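Local coordinates for quinoline 2-oxidoreductase large subunit (Pseudomonas putida, PDB 1T3Q), which carries the molybdenum and molybdopterin cytosine dinucleotide cofactor of a molybdenum hydroxylase of the xanthine dehydrogenase family, probably acting in the oxidation of quinoline, at residues Q85-T90 and A234-I239; P412-N415 and Q419-R422; R567-A572 and E581-E586; V606-A609 and A614-P617. All coordinates share one frame; numbering follows the deposited sequence.

Contact 1: residues Q85-T90 and A234-I239; sequences QGIVAT and AMFCAI
Gly86 and Phe236 bring the two backbones nearest, 6.4 Å between their CA atoms, where the segment leading into strand 87-89 passes the C-terminal part of helix 226-237 without a direct hydrogen bond between them. Phe236 carries nearly all of the contact. Its CG stands anti to the carbonyl carbon (chi1 -61°), which sends the ring out from the helix to meet the backbone of 86-88. Gly86 O sits over one face, off-centre, 3.6 Å from Phe236 CG. Over the same face Ile87 CA makes a CH-pi contact, 4.3 Å from the centroid of the Phe236 ring and 22° off its normal. At the far end of the ring, Val88 N approaches Phe236 CZ to 3.5 Å from an oblique direction. Ile87 CG2 meets Phe236 CE1 at 4.0 Å, and Val88 CB meets Phe236 CE2 at the same distance. A water bridges the backbones, accepting from Gln85 N at 2.9 Å and donating only weakly to Phe236 O, which also receives a bond from Ser84 OG. The backbone angles of Gly86 would jam any CB against the preceding carbonyl oxygen, so glycine is required there. A hammerhead-domain segment and a cofactor-binding-domain segment thus meet through a mainly nonpolar contact between one aromatic ring and the backbone and branched side chains of 86-88, while the polar ties beside it run through Ser84 and the water.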
# COMPACT_ATOMS: atom_id res chain seq x y z
N GLN B 85 -16.71 17.36 -18.66
CA GLN B 85 -16.58 18.38 -19.69
C GLN B 85 -15.13 18.84 -19.77
O GLN B 85 -14.73 19.52 -20.72
CB GLN B 85 -17.51 19.56 -19.39
CG GLN B 85 -16.96 20.55 -18.37
CD GLN B 85 -17.89 21.74 -18.15
OE1 GLN B 85 -18.51 22.24 -19.09
NE2 GLN B 85 -17.96 22.21 -16.90
N GLY B 86 -14.34 18.49 -18.76
CA GLY B 86 -12.94 18.87 -18.78
C GLY B 86 -12.46 19.81 -17.68
O GLY B 86 -13.15 20.04 -16.69
N ILE B 87 -11.28 20.38 -17.90
CA ILE B 87 -10.66 21.28 -16.94
C ILE B 87 -11.10 22.73 -17.12
O ILE B 87 -10.75 23.37 -18.10
CB ILE B 87 -9.13 21.21 -17.06
CG1 ILE B 87 -8.66 19.76 -16.88
CG2 ILE B 87 -8.48 22.11 -16.01
CD1 ILE B 87 -7.18 19.56 -17.10
N VAL B 88 -11.86 23.23 -16.15
CA VAL B 88 -12.34 24.61 -16.17
C VAL B 88 -11.29 25.49 -15.49
O VAL B 88 -10.96 25.28 -14.33
CB VAL B 88 -13.67 24.75 -15.41
CG1 VAL B 88 -14.19 26.19 -15.51
CG2 VAL B 88 -14.69 23.78 -15.97
N ALA B 89 -10.75 26.46 -16.23
CA ALA B 89 -9.73 27.33 -15.68
C ALA B 89 -10.11 28.79 -15.82
O ALA B 89 -10.34 29.28 -16.93
CB ALA B 89 -8.39 27.08 -16.39
N THR B 90 -10.18 29.49 -14.70
CA THR B 90 -10.54 30.90 -14.71
C THR B 90 -9.78 31.68 -13.64
O THR B 90 -9.10 31.10 -12.80
CB THR B 90 -12.05 31.09 -14.50
OG1 THR B 90 -12.41 32.46 -14.74
CG2 THR B 90 -12.44 30.69 -13.08
N ALA B 234 -12.57 15.45 -7.83
CA ALA B 234 -13.91 15.37 -7.26
C ALA B 234 -14.88 16.25 -8.05
O ALA B 234 -15.98 15.82 -8.39
CB ALA B 234 -13.88 15.81 -5.80
N MET B 235 -14.46 17.48 -8.33
CA MET B 235 -15.30 18.42 -9.05
C MET B 235 -15.49 18.14 -10.54
O MET B 235 -16.61 18.14 -11.04
CB MET B 235 -14.76 19.84 -8.87
CG MET B 235 -14.66 20.27 -7.41
SD MET B 235 -14.83 22.05 -7.19
CE MET B 235 -13.17 22.57 -7.09
N PHE B 236 -14.39 17.88 -11.25
CA PHE B 236 -14.46 17.63 -12.68
C PHE B 236 -14.95 16.24 -13.08
O PHE B 236 -15.34 16.03 -14.23
CB PHE B 236 -13.10 17.93 -13.32
CG PHE B 236 -12.65 19.36 -13.15
CD1 PHE B 236 -11.30 19.69 -13.12
CD2 PHE B 236 -13.59 20.39 -13.03
CE1 PHE B 236 -10.89 21.01 -12.97
CE2 PHE B 236 -13.18 21.71 -12.87
CZ PHE B 236 -11.82 22.02 -12.84
N CYS B 237 -14.94 15.29 -12.15
CA CYS B 237 -15.41 13.93 -12.45
C CYS B 237 -16.69 13.64 -11.66
O CYS B 237 -17.26 12.56 -11.78
CB CYS B 237 -14.35 12.89 -12.09
SG CYS B 237 -12.83 13.02 -13.05
N ALA B 238 -17.11 14.60 -10.86
CA ALA B 238 -18.32 14.45 -10.04
C ALA B 238 -18.24 13.19 -9.17
O ALA B 238 -19.13 12.34 -9.19
CB ALA B 238 -19.55 14.39 -10.94
N ILE B 239 -17.15 13.08 -8.42
CA ILE B 239 -16.94 11.96 -7.51
C ILE B 239 -16.85 12.58 -6.12
O ILE B 239 -16.14 13.56 -5.92
CB ILE B 239 -15.62 11.22 -7.84
CG1 ILE B 239 -15.73 10.57 -9.23
CG2 ILE B 239 -15.33 10.16 -6.77
CD1 ILE B 239 -14.49 9.81 -9.68
O HOH W 1 -17.65 17.90 -15.96

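Contact 2: residues P412-N415 and Q419-R422; sequences PFTN and QTHR
Phe413 and Thr414 pair with His421 and Thr420 in a short antiparallel beta hairpin. Phe413 and His421 form its hydrogen-bonded pair, with Phe413 N giving a bond of 3.0 Å to His421 O. In return, Phe413 O is gripped twice by one residue: His421 N reaches it at 2.7 Å and His421 ND1 at 3.1 Å, from opposite faces of the carbonyl plane. The imidazole edge points straight at this oxygen, which lies in the ring plane, although ND1 itself stands 36° out of the carbonyl plane. With CG anti to the carbonyl carbon (chi1 -54°), the ring is placed beside its own backbone N and both donors reach the one acceptor, which fixes the rotation of the imidazole. Thr414 and Thr420 form the non-hydrogen-bonded pair on the other face, their hydroxyls joined OG1 to OG1 at 2.7 Å. Toward the turn, Asn415 N donates to Gln419 O at 3.0 Å, while Asn415 OD1 receives Gln419 N at 3.0 Å from above the amide plane. A water donates to Gln419 OE1 and accepts weakly from Asn415 ND2. The hairpin lies against strand 454-467, where Asn464 ND2 bonds Gln419 OE1 and Val466 touches the Gln419 side chain. Tyr426, at the start of helix 426-437, meets the His421 ring nearly at right angles, and a salt bridge ties Arg422 to Asp634.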
# COMPACT_ATOMS: atom_id res chain seq x y z
N PRO B 412 10.48 51.17 5.41
CA PRO B 412 9.65 50.51 4.39
C PRO B 412 9.41 51.44 3.21
O PRO B 412 9.22 52.64 3.38
CB PRO B 412 8.36 50.21 5.15
CG PRO B 412 8.24 51.40 6.07
CD PRO B 412 9.67 51.55 6.58
N PHE B 413 9.43 50.88 2.01
CA PHE B 413 9.23 51.66 0.79
C PHE B 413 8.25 51.00 -0.17
O PHE B 413 8.40 49.83 -0.51
CB PHE B 413 10.58 51.85 0.09
CG PHE B 413 10.50 52.66 -1.16
CD1 PHE B 413 10.46 54.05 -1.11
CD2 PHE B 413 10.42 52.03 -2.40
CE1 PHE B 413 10.34 54.81 -2.28
CE2 PHE B 413 10.30 52.78 -3.57
CZ PHE B 413 10.26 54.17 -3.51
N THR B 414 7.25 51.76 -0.62
CA THR B 414 6.27 51.23 -1.57
C THR B 414 6.54 51.81 -2.95
O THR B 414 6.47 53.02 -3.15
CB THR B 414 4.82 51.57 -1.15
OG1 THR B 414 4.55 51.01 0.14
CG2 THR B 414 3.83 51.00 -2.15
N ASN B 415 6.85 50.95 -3.92
CA ASN B 415 7.13 51.44 -5.26
C ASN B 415 5.88 51.79 -6.05
O ASN B 415 4.76 51.60 -5.59
CB ASN B 415 8.01 50.44 -6.05
CG ASN B 415 7.28 49.14 -6.38
OD1 ASN B 415 6.05 49.10 -6.46
ND2 ASN B 415 8.06 48.09 -6.61
N GLN B 419 4.34 47.54 -4.53
CA GLN B 419 5.04 46.52 -3.76
C GLN B 419 5.80 47.23 -2.65
O GLN B 419 6.58 48.15 -2.90
CB GLN B 419 6.03 45.73 -4.62
CG GLN B 419 6.65 44.54 -3.86
CD GLN B 419 7.70 43.78 -4.65
OE1 GLN B 419 8.78 44.30 -4.95
NE2 GLN B 419 7.40 42.53 -4.99
N THR B 420 5.56 46.81 -1.41
CA THR B 420 6.23 47.43 -0.28
C THR B 420 7.43 46.61 0.17
O THR B 420 7.31 45.43 0.49
CB THR B 420 5.26 47.59 0.92
OG1 THR B 420 4.14 48.39 0.52
CG2 THR B 420 5.97 48.28 2.09
N HIS B 421 8.60 47.24 0.17
CA HIS B 421 9.83 46.58 0.59
C HIS B 421 9.98 46.85 2.09
O HIS B 421 9.96 48.02 2.51
CB HIS B 421 11.04 47.14 -0.17
CG HIS B 421 10.90 47.09 -1.66
ND1 HIS B 421 10.12 47.98 -2.36
CD2 HIS B 421 11.45 46.27 -2.58
CE1 HIS B 421 10.20 47.71 -3.66
NE2 HIS B 421 11.01 46.67 -3.81
N ARG B 422 10.14 45.80 2.89
CA ARG B 422 10.26 45.96 4.34
C ARG B 422 11.60 45.57 4.96
O ARG B 422 12.07 46.23 5.88
CB ARG B 422 9.12 45.20 5.02
CG ARG B 422 7.74 45.73 4.62
CD ARG B 422 6.60 45.06 5.37
NE ARG B 422 5.31 45.57 4.91
CZ ARG B 422 4.84 46.78 5.20
NH1 ARG B 422 3.66 47.15 4.73
NH2 ARG B 422 5.53 47.61 5.97
O HOH W 2 9.11 45.14 -7.44

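Contact 3: residues R567-A572 and E581-E586; sequences RVKQLA and EDIVIE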
# COMPACT_ATOMS: atom_id res chain seq x y z
N ARG B 567 0.52 22.51 25.51
CA ARG B 567 -0.09 21.55 26.42
C ARG B 567 0.99 20.85 27.24
O ARG B 567 0.77 20.49 28.40
CB ARG B 567 -0.95 20.56 25.64
CG ARG B 567 -2.20 21.24 25.09
CD ARG B 567 -2.97 20.40 24.08
NE ARG B 567 -4.05 21.19 23.49
CZ ARG B 567 -4.72 20.85 22.39
NH1 ARG B 567 -5.67 21.64 21.93
NH2 ARG B 567 -4.43 19.72 21.76
N VAL B 568 2.16 20.66 26.65
CA VAL B 568 3.27 20.03 27.35
C VAL B 568 3.78 21.02 28.42
O VAL B 568 4.10 20.63 29.54
CB VAL B 568 4.43 19.66 26.38
CG1 VAL B 568 5.68 19.28 27.16
CG2 VAL B 568 4.01 18.47 25.50
N LYS B 569 3.82 22.30 28.06
CA LYS B 569 4.28 23.34 29.00
C LYS B 569 3.32 23.46 30.18
O LYS B 569 3.74 23.64 31.32
CB LYS B 569 4.40 24.68 28.28
CG LYS B 569 5.55 24.74 27.28
CD LYS B 569 5.40 25.88 26.27
CE LYS B 569 5.43 27.25 26.94
NZ LYS B 569 5.28 28.36 25.95
N GLN B 570 2.02 23.34 29.91
CA GLN B 570 1.00 23.42 30.96
C GLN B 570 1.14 22.28 31.95
O GLN B 570 1.01 22.48 33.16
CB GLN B 570 -0.40 23.38 30.34
CG GLN B 570 -0.67 24.53 29.41
CD GLN B 570 -2.01 24.41 28.71
OE1 GLN B 570 -2.34 25.20 27.84
NE2 GLN B 570 -2.79 23.41 29.09
N LEU B 571 1.38 21.08 31.45
CA LEU B 571 1.52 19.92 32.32
C LEU B 571 2.82 20.03 33.10
O LEU B 571 2.86 19.74 34.30
CB LEU B 571 1.52 18.63 31.49
CG LEU B 571 1.70 17.34 32.28
CD1 LEU B 571 0.61 17.24 33.34
CD2 LEU B 571 1.65 16.14 31.34
N ALA B 572 3.88 20.45 32.43
CA ALA B 572 5.18 20.59 33.07
C ALA B 572 5.14 21.67 34.15
O ALA B 572 5.69 21.49 35.24
CB ALA B 572 6.24 20.93 32.03
N GLU B 581 3.71 29.67 30.64
CA GLU B 581 4.40 30.66 29.82
C GLU B 581 5.89 30.75 30.15
O GLU B 581 6.68 31.24 29.34
CG GLU B 581 3.80 32.53 31.45
N ASP B 582 6.28 30.26 31.33
CA ASP B 582 7.67 30.31 31.76
C ASP B 582 8.44 29.01 31.53
O ASP B 582 9.59 28.87 31.94
CB ASP B 582 7.73 30.68 33.24
CG ASP B 582 7.18 32.07 33.50
OD1 ASP B 582 6.61 32.28 34.58
OD2 ASP B 582 7.32 32.94 32.62
N ILE B 583 7.79 28.06 30.86
CA ILE B 583 8.40 26.77 30.57
C ILE B 583 8.98 26.74 29.16
O ILE B 583 8.38 27.26 28.22
CB ILE B 583 7.35 25.63 30.67
CG1 ILE B 583 6.76 25.58 32.09
CG2 ILE B 583 7.99 24.30 30.30
CD1 ILE B 583 7.75 25.23 33.18
N VAL B 584 10.16 26.15 29.01
CA VAL B 584 10.78 26.02 27.70
C VAL B 584 11.19 24.57 27.50
O VAL B 584 11.28 23.81 28.46
CB VAL B 584 12.06 26.90 27.54
CG1 VAL B 584 11.71 28.38 27.69
CG2 VAL B 584 13.11 26.50 28.56
N ILE B 585 11.40 24.17 26.25
CA ILE B 585 11.83 22.82 25.94
C ILE B 585 13.09 22.98 25.11
O ILE B 585 13.06 23.59 24.05
CB ILE B 585 10.79 22.03 25.13
CG1 ILE B 585 9.43 22.07 25.83
CG2 ILE B 585 11.24 20.58 24.97
CD1 ILE B 585 8.34 21.26 25.13
N GLU B 586 14.20 22.44 25.60
CA GLU B 586 15.47 22.54 24.91
C GLU B 586 16.30 21.29 25.12
O GLU B 586 16.39 20.79 26.24
CB GLU B 586 16.27 23.74 25.44
CG GLU B 586 15.66 25.11 25.18
CD GLU B 586 16.44 26.22 25.85
OE1 GLU B 586 17.68 26.11 25.92
OE2 GLU B 586 15.82 27.21 26.31
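Lys569 and Ile583 lie alongside one another, pointing opposite ways, their side chains laid flank to flank between the helix and the strand. The aliphatic part of the lysine does the touching: Lys569 CB lies 3.9 Å from Ile583 CB, and Lys569 CG lies as far from Ile583 CG2. The lysine chain then bends (chi3 63°), so that its CE passes 3.2 Å from Ile583 O while its ammonium group goes on to a salt bridge with Glu566. On the other branch of the isoleucine, Ile583 CG1 rests 3.7 Å from Lys569 O. One turn along the helix, Ala572 CB faces Ile583 CG2 at 4.2 Å, a methyl against a methyl. Val568 and Ile585 lie crosswise, nearly perpendicular, with Val568 CG1 touching Ile585 CD1 at 3.9 Å. An alanine in place of Lys569 would probably uncover one flank of Ile583 and leave Glu566 without its charged mate. No hydrogen bond spans the segments; the axes of helix 567-572 and strand 583-586 pass 8.4 Å apart at 116°. Helix 549-576 packs across a small three-stranded antiparallel sheet in which 583-586 is an outer strand; Val590 of the next strand touches both Ala572 and Ile583. Helix 602-611 adjoins the same core, with Val605 against Val568 and Phe602 against Ile585.

Contact 4: residues V606-A609 and A614-P617; sequences VGAA and ATHP
Thr615 OG1 hydrogen-bonds to Ala612 O just past the end of helix 602-611 and rests against Ala608 CB at 3.5 Å. Its position between the backbone N and the carbonyl carbon (chi1 69°) turns the hydroxyl back toward the helix. Beside it, the His616 ring presents its edge to a carbonyl of the same helix: Ala609 O lies near the ring plane, 3.0 Å from His616 NE2 and 3.3 Å from His616 CE1. The CG of this histidine is anti to the carbonyl carbon (chi1 -60°), which carries the imidazole over to the helix although the backbones stay well apart, with 7.0 Å between the CA atoms of Ala609 and His616. The segments form the last turns of a helix and the loop that follows: the chain leaves helix 602-611, makes a short 3-10 segment that includes Ala614 and Thr615, and passes across the end of the helix, roughly at right angles to it, on its way to strand 625-629. Replacing His616 by a leucine would probably leave Ala609 O facing a hydrocarbon instead of a ring nitrogen, and Phe620 without the ring it meets edge-to-face. Leu571 and Leu575 of helix 549-576 pack against Thr615. On the subunit boundary, Met1 of a second copy of this protein packs on His616.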
# COMPACT_ATOMS: atom_id res chain seq x y z
N VAL B 606 5.66 13.97 28.48
CA VAL B 606 4.78 13.39 27.47
C VAL B 606 4.20 12.09 28.00
O VAL B 606 3.01 11.82 27.83
CB VAL B 606 5.54 13.14 26.15
CG1 VAL B 606 4.66 12.36 25.16
CG2 VAL B 606 5.97 14.47 25.55
N GLY B 607 5.04 11.27 28.63
CA GLY B 607 4.57 10.01 29.18
C GLY B 607 3.40 10.24 30.12
O GLY B 607 2.39 9.53 30.06
N ALA B 608 3.53 11.24 30.98
CA ALA B 608 2.48 11.58 31.94
C ALA B 608 1.24 12.14 31.25
O ALA B 608 0.12 11.88 31.69
CB ALA B 608 3.02 12.60 32.96
N ALA B 609 1.43 12.90 30.18
CA ALA B 609 0.29 13.47 29.46
C ALA B 609 -0.59 12.35 28.93
O ALA B 609 -1.82 12.43 28.99
CB ALA B 609 0.78 14.35 28.31
N ALA B 614 -3.58 11.47 36.88
CA ALA B 614 -3.48 12.20 38.14
C ALA B 614 -2.56 13.42 38.10
O ALA B 614 -2.68 14.31 38.94
CB ALA B 614 -3.03 11.25 39.24
N THR B 615 -1.65 13.47 37.14
CA THR B 615 -0.71 14.59 37.03
C THR B 615 -1.24 15.77 36.23
O THR B 615 -0.60 16.83 36.18
CB THR B 615 0.63 14.14 36.39
OG1 THR B 615 0.42 13.84 35.01
CG2 THR B 615 1.18 12.91 37.08
N HIS B 616 -2.39 15.61 35.59
CA HIS B 616 -2.97 16.66 34.77
C HIS B 616 -3.58 17.81 35.57
O HIS B 616 -4.28 17.59 36.55
CB HIS B 616 -4.07 16.09 33.87
CG HIS B 616 -3.60 15.03 32.92
ND1 HIS B 616 -2.31 14.54 32.94
CD2 HIS B 616 -4.24 14.36 31.94
CE1 HIS B 616 -2.18 13.61 32.00
NE2 HIS B 616 -3.34 13.49 31.38
N PRO B 617 -3.32 19.06 35.14
CA PRO B 617 -3.88 20.22 35.85
C PRO B 617 -5.37 20.35 35.48
O PRO B 617 -5.81 19.81 34.47
CB PRO B 617 -3.04 21.38 35.32
CG PRO B 617 -2.73 20.95 33.92
CD PRO B 617 -2.37 19.49 34.10

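Overall arrangement
Contacts 3 and 4 belong together: their centres are about 12 Å apart, and Leu571 of contact 3 touches both segments of contact 4, with Leu571 CD2 lying 3.4 Å from Ala609 N. Both lie far from the centre of the chain, yet contact 3 is buried and apolar, whereas contact 4 sets a histidine edge toward a helix carbonyl and borders another subunit. Contacts 1 and 2 stand apart, at least about 22 Å from any other at their nearest atoms. Both are partly buried, but contact 1 joins distant parts of the sequence through one aromatic ring, while contact 2 is a local hairpin rich in hydrogen bonds.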